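Local coordinates for lipoprotein (Streptococcus pneumoniae, PDB 3CX3) that binds zinc and probably serves as the extracellular, lipid-attached solute-binding component that delivers the metal to an ABC transporter for uptake, at residues Ala161-Phe172 with Leu269-Ala280. Residues are numbered along the deposited sequence; the frame is centred on the assembly and turned at random.
Sequences AQELTKKFQPKF and LENLEENMSILA
Selenomethionine Met276 and Phe168 form the centre of this helix pair as a Met-aromatic contact. CB of Met276 makes a CH-pi contact over one face of the Phe168 ring, 4.0 Å from the centroid, while SE stands above the same ring at 5.0 Å from its centroid. A bend at chi3 (72°) turns the Met276 methyl back to the root of the ring, where CE lies 3.7 Å from Phe168 CG.

Apolar packing extends in both directions. Leu164 is a knob in the hole formed by Leu269, Leu272, Glu273 and Met276; its CD1 touches Met276 SE at 3.7 Å and its CD2 meets Leu269 CD2 at 4.0 Å. Phe168 enters the next hole, among Glu273, Met276, Ser277 and Ala280, and one turn on Phe172 CE1 reaches Ala280 CB at 3.6 Å.

Polar groups contribute at the margin. The Glu273 carboxylate lies at the Phe168 ring edge, its plane 78° from the ring's, and OE1 stays 4.3 Å from Lys167 NZ, beyond a salt bridge.

The axes of segments 161-172 and 269-280 run nearly parallel, 11° apart; the contact thereby joins helix 147-173, which spans the two lobes of this zinc-binding fold, to the C-terminal helix 268-281. Pro125 and Phe194 also touch Met276. With no hydrogen bond crossing the interface, cohesion rests on interlocked apolar side chains, and charge attraction probably adds little.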
loop_
_atom_site.group_PDB
_atom_site.type_symbol
_atom_site.label_atom_id
_atom_site.label_comp_id
_atom_site.label_asym_id
_atom_site.label_seq_id
_atom_site.Cartn_x
_atom_site.Cartn_y
_atom_site.Cartn_z
ATOM N N ALA A 161 10.220 0.759 11.773
ATOM C CA ALA A 161 9.970 -0.190 10.696
ATOM C C ALA A 161 10.990 -1.320 10.731
ATOM O O ALA A 161 10.617 -2.491 10.653
ATOM C CB ALA A 161 9.974 0.508 9.328
ATOM N N GLN A 162 12.275 -0.979 10.849
ATOM C CA GLN A 162 13.314 -2.008 10.950
ATOM C C GLN A 162 13.088 -2.890 12.168
ATOM O O GLN A 162 13.466 -4.055 12.155
ATOM C CB GLN A 162 14.740 -1.413 10.927
ATOM C CG GLN A 162 15.893 -2.443 10.585
ATOM C CD GLN A 162 16.823 -2.023 9.392
ATOM O OE1 GLN A 162 17.578 -2.847 8.856
ATOM N NE2 GLN A 162 16.749 -0.751 8.984
ATOM N N GLU A 163 12.437 -2.333 13.191
ATOM C CA GLU A 163 12.110 -3.064 14.424
ATOM C C GLU A 163 10.951 -4.040 14.250
ATOM O O GLU A 163 10.956 -5.132 14.820
ATOM C CB GLU A 163 11.839 -2.096 15.581
ATOM C CG GLU A 163 13.121 -1.556 16.179
ATOM C CD GLU A 163 12.892 -0.655 17.368
ATOM O OE1 GLU A 163 12.485 0.516 17.163
ATOM O OE2 GLU A 163 13.149 -1.106 18.511
ATOM N N LEU A 164 9.964 -3.633 13.463
ATOM C CA LEU A 164 8.862 -4.489 13.056
ATOM C C LEU A 164 9.373 -5.737 12.292
ATOM O O LEU A 164 8.955 -6.864 12.586
ATOM C CB LEU A 164 7.849 -3.649 12.248
ATOM C CG LEU A 164 6.510 -4.172 11.696
ATOM C CD1 LEU A 164 5.883 -5.237 12.592
ATOM C CD2 LEU A 164 5.527 -3.032 11.477
ATOM N N THR A 165 10.289 -5.529 11.341
ATOM C CA THR A 165 10.984 -6.626 10.625
ATOM C C THR A 165 11.706 -7.583 11.575
ATOM O O THR A 165 11.735 -8.786 11.331
ATOM C CB THR A 165 12.027 -6.099 9.580
ATOM O OG1 THR A 165 11.389 -5.245 8.628
ATOM C CG2 THR A 165 12.679 -7.246 8.814
ATOM N N LYS A 166 12.292 -7.033 12.638
ATOM C CA LYS A 166 13.012 -7.810 13.662
ATOM C C LYS A 166 12.102 -8.623 14.579
ATOM O O LYS A 166 12.349 -9.811 14.825
ATOM C CB LYS A 166 13.885 -6.903 14.529
ATOM C CG LYS A 166 15.344 -7.002 14.220
ATOM C CD LYS A 166 15.815 -5.825 13.421
ATOM C CE LYS A 166 17.215 -5.430 13.850
ATOM N NZ LYS A 166 17.317 -5.295 15.342
ATOM N N LYS A 167 11.066 -7.973 15.101
ATOM C CA LYS A 167 10.078 -8.649 15.924
ATOM C C LYS A 167 9.528 -9.841 15.151
ATOM O O LYS A 167 9.463 -10.947 15.684
ATOM C CB LYS A 167 8.967 -7.675 16.326
ATOM C CG LYS A 167 7.918 -8.197 17.309
ATOM C CD LYS A 167 7.027 -7.041 17.759
ATOM C CE LYS A 167 5.675 -7.516 18.229
ATOM N NZ LYS A 167 5.714 -7.850 19.672
ATOM N N PHE A 168 9.210 -9.620 13.878
ATOM C CA PHE A 168 8.535 -10.618 13.054
ATOM C C PHE A 168 9.367 -11.665 12.303
ATOM O O PHE A 168 8.842 -12.721 11.946
ATOM C CB PHE A 168 7.570 -9.927 12.093
ATOM C CG PHE A 168 6.259 -9.626 12.715
ATOM C CD1 PHE A 168 5.234 -10.558 12.678
ATOM C CD2 PHE A 168 6.063 -8.439 13.401
ATOM C CE1 PHE A 168 4.021 -10.292 13.287
ATOM C CE2 PHE A 168 4.841 -8.166 14.006
ATOM C CZ PHE A 168 3.829 -9.093 13.943
ATOM N N GLN A 169 10.646 -11.397 12.055
ATOM C CA GLN A 169 11.448 -12.362 11.308
ATOM C C GLN A 169 11.406 -13.756 11.949
ATOM O O GLN A 169 11.188 -14.738 11.237
ATOM C CB GLN A 169 12.879 -11.860 11.061
ATOM C CG GLN A 169 13.677 -12.675 10.040
ATOM C CD GLN A 169 12.971 -12.843 8.684
ATOM O OE1 GLN A 169 12.035 -13.634 8.545
ATOM N NE2 GLN A 169 13.450 -12.121 7.677
ATOM N N PRO A 170 11.603 -13.850 13.288
ATOM C CA PRO A 170 11.460 -15.145 13.963
ATOM C C PRO A 170 10.076 -15.773 13.837
ATOM O O PRO A 170 9.990 -16.958 13.525
ATOM C CB PRO A 170 11.784 -14.819 15.425
ATOM C CG PRO A 170 12.679 -13.641 15.326
ATOM C CD PRO A 170 12.036 -12.821 14.247
ATOM N N LYS A 171 9.017 -14.997 14.073
ATOM C CA LYS A 171 7.639 -15.480 13.915
ATOM C C LYS A 171 7.512 -16.309 12.639
ATOM O O LYS A 171 7.130 -17.480 12.673
ATOM C CB LYS A 171 6.656 -14.308 13.850
ATOM C CG LYS A 171 6.837 -13.264 14.930
ATOM C CD LYS A 171 5.623 -13.147 15.828
ATOM C CE LYS A 171 5.883 -12.098 16.905
ATOM N NZ LYS A 171 4.636 -11.694 17.602
ATOM N N PHE A 172 7.865 -15.690 11.515
ATOM C CA PHE A 172 7.764 -16.329 10.205
ATOM C C PHE A 172 8.845 -17.383 9.967
ATOM O O PHE A 172 8.708 -18.216 9.083
ATOM C CB PHE A 172 7.770 -15.280 9.088
ATOM C CG PHE A 172 6.664 -14.252 9.196
ATOM C CD1 PHE A 172 5.346 -14.582 8.880
ATOM C CD2 PHE A 172 6.943 -12.951 9.582
ATOM C CE1 PHE A 172 4.334 -13.629 8.959
ATOM C CE2 PHE A 172 5.934 -12.003 9.671
ATOM C CZ PHE A 172 4.635 -12.344 9.361
ATOM N N LEU A 269 2.462 2.152 10.622
ATOM C CA LEU A 269 3.188 0.970 11.052
ATOM C C LEU A 269 2.411 0.110 12.050
ATOM O O LEU A 269 2.525 -1.122 12.042
ATOM C CB LEU A 269 4.555 1.357 11.595
ATOM C CG LEU A 269 5.553 1.676 10.479
ATOM C CD1 LEU A 269 6.883 2.136 11.051
ATOM C CD2 LEU A 269 5.749 0.477 9.539
ATOM N N GLU A 270 1.609 0.763 12.884
ATOM C CA GLU A 270 0.687 0.086 13.783
ATOM C C GLU A 270 -0.351 -0.762 13.032
ATOM O O GLU A 270 -0.663 -1.870 13.477
ATOM C CB GLU A 270 0.027 1.096 14.723
ATOM C CG GLU A 270 0.999 1.624 15.769
ATOM C CD GLU A 270 0.413 2.647 16.718
ATOM O OE1 GLU A 270 1.131 2.999 17.676
ATOM O OE2 GLU A 270 -0.740 3.103 16.523
ATOM N N ASN A 271 -0.868 -0.255 11.902
ATOM C CA ASN A 271 -1.779 -1.024 11.027
ATOM C C ASN A 271 -1.084 -2.124 10.208
ATOM O O ASN A 271 -1.645 -3.225 10.011
ATOM C CB ASN A 271 -2.533 -0.108 10.053
ATOM C CG ASN A 271 -3.683 0.640 10.697
ATOM O OD1 ASN A 271 -4.673 0.050 11.144
ATOM N ND2 ASN A 271 -3.580 1.959 10.697
ATOM N N LEU A 272 0.111 -1.811 9.695
ATOM C CA LEU A 272 0.944 -2.815 9.040
ATOM C C LEU A 272 1.182 -3.966 10.013
ATOM O O LEU A 272 0.867 -5.121 9.708
ATOM C CB LEU A 272 2.264 -2.204 8.545
ATOM C CG LEU A 272 3.279 -3.030 7.740
ATOM C CD1 LEU A 272 2.681 -3.806 6.569
ATOM C CD2 LEU A 272 4.360 -2.123 7.241
ATOM N N GLU A 273 1.689 -3.628 11.199
ATOM C CA GLU A 273 1.941 -4.608 12.234
ATOM C C GLU A 273 0.705 -5.422 12.577
ATOM O O GLU A 273 0.807 -6.646 12.771
ATOM C CB GLU A 273 2.497 -3.945 13.498
ATOM C CG GLU A 273 2.460 -4.834 14.735
ATOM C CD GLU A 273 3.572 -4.536 15.738
ATOM O OE1 GLU A 273 3.935 -5.452 16.519
ATOM O OE2 GLU A 273 4.087 -3.402 15.750
ATOM N N GLU A 274 -0.454 -4.767 12.677
ATOM C CA GLU A 274 -1.677 -5.484 13.062
ATOM C C GLU A 274 -2.025 -6.602 12.065
ATOM O O GLU A 274 -2.373 -7.709 12.454
ATOM C CB GLU A 274 -2.858 -4.540 13.240
ATOM C CG GLU A 274 -4.175 -5.294 13.317
ATOM C CD GLU A 274 -5.343 -4.427 13.694
ATOM O OE1 GLU A 274 -6.050 -4.799 14.662
ATOM O OE2 GLU A 274 -5.555 -3.381 13.031
ATOM N N ASN A 275 -1.924 -6.308 10.777
ATOM C CA ASN A 275 -2.139 -7.338 9.775
ATOM C C ASN A 275 -0.972 -8.308 9.725
ATOM O O ASN A 275 -1.134 -9.449 9.315
ATOM C CB ASN A 275 -2.425 -6.720 8.411
ATOM C CG ASN A 275 -3.676 -5.867 8.422
ATOM O OD1 ASN A 275 -4.798 -6.383 8.509
ATOM N ND2 ASN A 275 -3.491 -4.550 8.356
HETATM N N MSE A 276 0.198 -7.875 10.178
HETATM C CA MSE A 276 1.311 -8.803 10.306
HETATM C C MSE A 276 1.089 -9.815 11.419
HETATM O O MSE A 276 1.506 -10.968 11.280
HETATM C CB MSE A 276 2.626 -8.067 10.449
HETATM C CG MSE A 276 3.040 -7.440 9.149
HETATM SE SE MSE A 276 4.646 -6.401 9.315
HETATM C CE MSE A 276 5.954 -7.830 9.534
ATOM N N SER A 277 0.417 -9.388 12.496
ATOM C CA SER A 277 -0.087 -10.288 13.550
ATOM C C SER A 277 -0.918 -11.417 12.966
ATOM O O SER A 277 -0.559 -12.598 13.038
ATOM C CB SER A 277 -1.006 -9.535 14.519
ATOM O OG SER A 277 -0.292 -8.834 15.502
ATOM N N ILE A 278 -2.053 -11.018 12.407
ATOM C CA ILE A 278 -3.030 -11.913 11.820
ATOM C C ILE A 278 -2.335 -12.991 10.987
ATOM O O ILE A 278 -2.460 -14.179 11.294
ATOM C CB ILE A 278 -4.086 -11.093 11.028
ATOM C CG1 ILE A 278 -4.852 -10.179 11.998
ATOM C CG2 ILE A 278 -5.051 -11.999 10.244
ATOM C CD1 ILE A 278 -5.518 -8.969 11.344
ATOM N N LEU A 279 -1.564 -12.573 9.985
ATOM C CA LEU A 279 -0.856 -13.507 9.102
ATOM C C LEU A 279 0.082 -14.485 9.840
ATOM O O LEU A 279 0.070 -15.693 9.573
ATOM C CB LEU A 279 -0.091 -12.754 8.008
ATOM C CG LEU A 279 0.583 -13.620 6.934
ATOM C CD1 LEU A 279 -0.455 -14.451 6.167
ATOM C CD2 LEU A 279 1.440 -12.778 5.971
ATOM N N ALA A 280 0.891 -13.966 10.759
ATOM C CA ALA A 280 1.794 -14.811 11.540
ATOM C C ALA A 280 1.037 -15.713 12.524
ATOM O O ALA A 280 1.385 -16.880 12.665
ATOM C CB ALA A 280 2.824 -13.971 12.260
#